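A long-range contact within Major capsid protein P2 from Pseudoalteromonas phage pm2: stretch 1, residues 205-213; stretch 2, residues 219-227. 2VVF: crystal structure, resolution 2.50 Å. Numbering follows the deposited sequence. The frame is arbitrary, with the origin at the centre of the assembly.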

# COMPACT_ATOMS: atom_id res chain seq x y z
N TYR A 205 1.01 18.86 -6.23
CA TYR A 205 1.76 18.39 -5.07
C TYR A 205 0.86 17.54 -4.19
O TYR A 205 1.27 16.49 -3.69
N ILE A 206 -0.38 17.98 -4.01
CA ILE A 206 -1.34 17.24 -3.20
C ILE A 206 -1.67 15.91 -3.86
O ILE A 206 -1.79 14.88 -3.19
N LEU A 207 -1.79 15.92 -5.19
CA LEU A 207 -2.08 14.70 -5.94
C LEU A 207 -0.99 13.67 -5.68
O LEU A 207 -1.27 12.54 -5.28
N GLU A 208 0.26 14.06 -5.93
CA GLU A 208 1.40 13.18 -5.73
C GLU A 208 1.50 12.75 -4.27
O GLU A 208 1.98 11.66 -3.95
N GLN A 209 1.04 13.62 -3.37
CA GLN A 209 1.07 13.35 -1.94
C GLN A 209 0.22 12.13 -1.60
O GLN A 209 0.39 11.51 -0.54
N TYR A 210 -0.70 11.78 -2.49
CA TYR A 210 -1.59 10.64 -2.27
C TYR A 210 -1.31 9.46 -3.20
O TYR A 210 -2.19 8.62 -3.41
N GLY A 211 -0.09 9.38 -3.71
CA GLY A 211 0.33 8.28 -4.57
C GLY A 211 -0.17 8.35 -6.01
O GLY A 211 -0.10 7.36 -6.74
N LYS A 212 -0.66 9.52 -6.42
CA LYS A 212 -1.15 9.70 -7.78
C LYS A 212 -0.06 10.28 -8.68
O LYS A 212 0.84 10.97 -8.21
N ALA A 213 -0.16 10.01 -9.97
CA ALA A 213 0.79 10.53 -10.94
C ALA A 213 0.15 11.68 -11.71
O ALA A 213 -0.99 11.57 -12.17
N TYR A 219 -5.17 19.17 -15.45
CA TYR A 219 -5.38 19.67 -14.10
C TYR A 219 -6.44 18.78 -13.48
O TYR A 219 -7.62 18.88 -13.82
N THR A 220 -6.01 17.86 -12.62
CA THR A 220 -6.91 16.91 -11.99
C THR A 220 -7.44 17.36 -10.64
O THR A 220 -6.67 17.74 -9.75
N ILE A 221 -8.75 17.29 -10.48
CA ILE A 221 -9.41 17.62 -9.22
C ILE A 221 -9.94 16.32 -8.64
O ILE A 221 -11.07 15.92 -8.90
N ASP A 222 -9.08 15.63 -7.89
CA ASP A 222 -9.42 14.35 -7.28
C ASP A 222 -10.22 14.53 -6.00
O ASP A 222 -9.73 15.11 -5.03
N PHE A 223 -11.46 14.03 -6.00
CA PHE A 223 -12.33 14.13 -4.83
C PHE A 223 -12.27 12.87 -3.98
O PHE A 223 -12.98 12.75 -2.99
N MET A 224 -11.42 11.93 -4.38
CA MET A 224 -11.27 10.67 -3.66
C MET A 224 -9.80 10.35 -3.40
O MET A 224 -9.38 9.20 -3.51
N LEU A 225 -9.03 11.37 -3.05
CA LEU A 225 -7.61 11.21 -2.79
C LEU A 225 -7.29 10.16 -1.72
O LEU A 225 -6.29 9.45 -1.82
N GLU A 226 -8.14 10.07 -0.70
CA GLU A 226 -7.94 9.11 0.38
C GLU A 226 -8.46 7.72 0.02
O GLU A 226 -8.19 6.75 0.72
N GLY A 227 -9.23 7.64 -1.06
CA GLY A 227 -9.80 6.36 -1.49
C GLY A 227 -11.19 6.20 -0.90
O GLY A 227 -11.86 5.19 -1.13

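Leu 225 is the apolar centre of this contact, pointing toward the helical stretch and losing more surface to it than any other residue here. Its chi1 is m and chi2 t, a common leucine pair that spreads the two methyls over different neighbours. CD1 of Leu 225 lies 3.8 Å from CG2 of Ile 206, while CD2 of Leu 225 lies 3.9 Å from CD2 of Leu 207. CB of Leu 225 sits over one face of the Tyr 210 ring, 4.0 Å from the ring centroid and 18° off the normal, a CH-pi contact. Tyr 210 (chi1 m), in the loop of stretch 1, points toward stretch 2, where the CA atoms of Tyr 210 and Leu 225 approach to 6.1 Å; its CD1 also comes within 3.6 Å of the Leu 225 carbonyl O. The CA-to-CB bonds of Ile 206 (m, t) and Leu 207 (m, t) run sideways to stretch 2, but the end of Leu 207 swings nearer and reaches the strand. There CD1 of Leu 207 packs 3.9 Å from CB of Thr 220, and CD2 of Leu 207 lies 3.8 Å from CB of Asp 222. Thr 220 (m) and Asp 222 (t) both point toward stretch 1, whereas Ile 221 between them points away, the usual alternation of a strand.

Farther out, Glu 226 (m, t) brings CG to 4.2 Å from CE1 of Tyr 210. Lys 212 (m, m, t, t) lays CG 4.2 Å from CD2 of Leu 225 and carries CE to 3.9 Å from OD2 of Asp 222. No hydrogen bond crosses between the stretches; Lys 212 NZ and Asp 222 OD2 are hydrogen-bonded elsewhere in the structure. Asp 222 OD1 instead accepts the Met 224 backbone N at 3.0 Å, tying the strand end to the type I turn from Met 224 to Gly 227.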

# COMPACT_ATOMS: atom_id res chain seq x y z
CB TYR A 205 2.33 19.57 -4.28
CG TYR A 205 2.93 19.18 -2.95
CD1 TYR A 205 4.19 18.59 -2.88
CD2 TYR A 205 2.24 19.39 -1.76
CE1 TYR A 205 4.74 18.22 -1.66
CE2 TYR A 205 2.79 19.03 -0.54
CZ TYR A 205 4.03 18.45 -0.50
OH TYR A 205 4.58 18.09 0.71
CB ILE A 206 -2.62 18.07 -2.94
CG1 ILE A 206 -2.27 19.37 -2.21
CG2 ILE A 206 -3.61 17.26 -2.12
CD1 ILE A 206 -3.38 20.40 -2.22
CB LEU A 207 -2.18 15.01 -7.44
CG LEU A 207 -3.45 15.68 -7.95
CD1 LEU A 207 -3.27 16.11 -9.40
CD2 LEU A 207 -4.65 14.76 -7.81
CB GLU A 208 2.69 13.88 -6.14
CG GLU A 208 2.78 14.21 -7.62
CD GLU A 208 4.07 14.91 -7.98
OE1 GLU A 208 4.37 15.96 -7.37
OE2 GLU A 208 4.79 14.41 -8.87
CB GLN A 209 0.56 14.57 -1.17
CG GLN A 209 1.02 14.64 0.27
CD GLN A 209 0.29 15.71 1.05
OE1 GLN A 209 -0.78 15.48 1.60
NE2 GLN A 209 0.87 16.91 1.08
CB TYR A 210 -3.05 11.07 -2.32
CG TYR A 210 -3.45 11.92 -1.14
CD1 TYR A 210 -3.92 11.34 0.03
CD2 TYR A 210 -3.27 13.30 -1.16
CE1 TYR A 210 -4.25 12.11 1.13
CE2 TYR A 210 -3.60 14.08 -0.07
CZ TYR A 210 -4.09 13.48 1.07
OH TYR A 210 -4.42 14.25 2.16
CB LYS A 212 -2.38 10.60 -7.80
CG LYS A 212 -3.46 10.22 -6.82
CD LYS A 212 -4.14 8.92 -7.21
CE LYS A 212 -5.15 8.49 -6.16
NZ LYS A 212 -5.52 7.05 -6.30
CB ALA A 213 1.22 9.43 -11.90
CB TYR A 219 -5.86 21.12 -14.12
CG TYR A 219 -5.81 21.79 -12.76
CD1 TYR A 219 -4.77 22.65 -12.43
CD2 TYR A 219 -6.80 21.57 -11.82
CE1 TYR A 219 -4.71 23.26 -11.19
CE2 TYR A 219 -6.76 22.18 -10.58
CZ TYR A 219 -5.72 23.03 -10.27
OH TYR A 219 -5.67 23.64 -9.04
CB THR A 220 -6.26 15.51 -11.89
OG1 THR A 220 -6.09 14.97 -13.21
CG2 THR A 220 -7.13 14.58 -11.07
CB ILE A 221 -10.53 18.65 -9.41
CG1 ILE A 221 -9.94 20.02 -9.76
CG2 ILE A 221 -11.40 18.73 -8.16
CD1 ILE A 221 -10.98 21.06 -10.12
CB ASP A 222 -8.14 13.57 -6.99
CG ASP A 222 -8.34 12.08 -7.04
OD1 ASP A 222 -9.43 11.61 -6.66
OD2 ASP A 222 -7.39 11.37 -7.44
CB PHE A 223 -13.77 14.40 -5.26
CG PHE A 223 -13.98 15.72 -5.95
CD1 PHE A 223 -13.80 16.91 -5.27
CD2 PHE A 223 -14.37 15.76 -7.28
CE1 PHE A 223 -13.99 18.12 -5.90
CE2 PHE A 223 -14.56 16.98 -7.92
CZ PHE A 223 -14.37 18.16 -7.23
CB MET A 224 -11.92 9.52 -4.45
CG MET A 224 -13.43 9.58 -4.51
SD MET A 224 -14.17 8.00 -4.95
CE MET A 224 -13.11 7.51 -6.32
CB LEU A 225 -6.97 12.56 -2.43
CG LEU A 225 -6.76 13.52 -3.61
CD1 LEU A 225 -6.51 14.94 -3.11
CD2 LEU A 225 -5.61 13.05 -4.49
CB GLU A 226 -8.64 9.59 1.65
CG GLU A 226 -8.03 10.82 2.28
CD GLU A 226 -8.77 11.24 3.53
OE1 GLU A 226 -9.89 11.77 3.41
OE2 GLU A 226 -8.24 11.01 4.64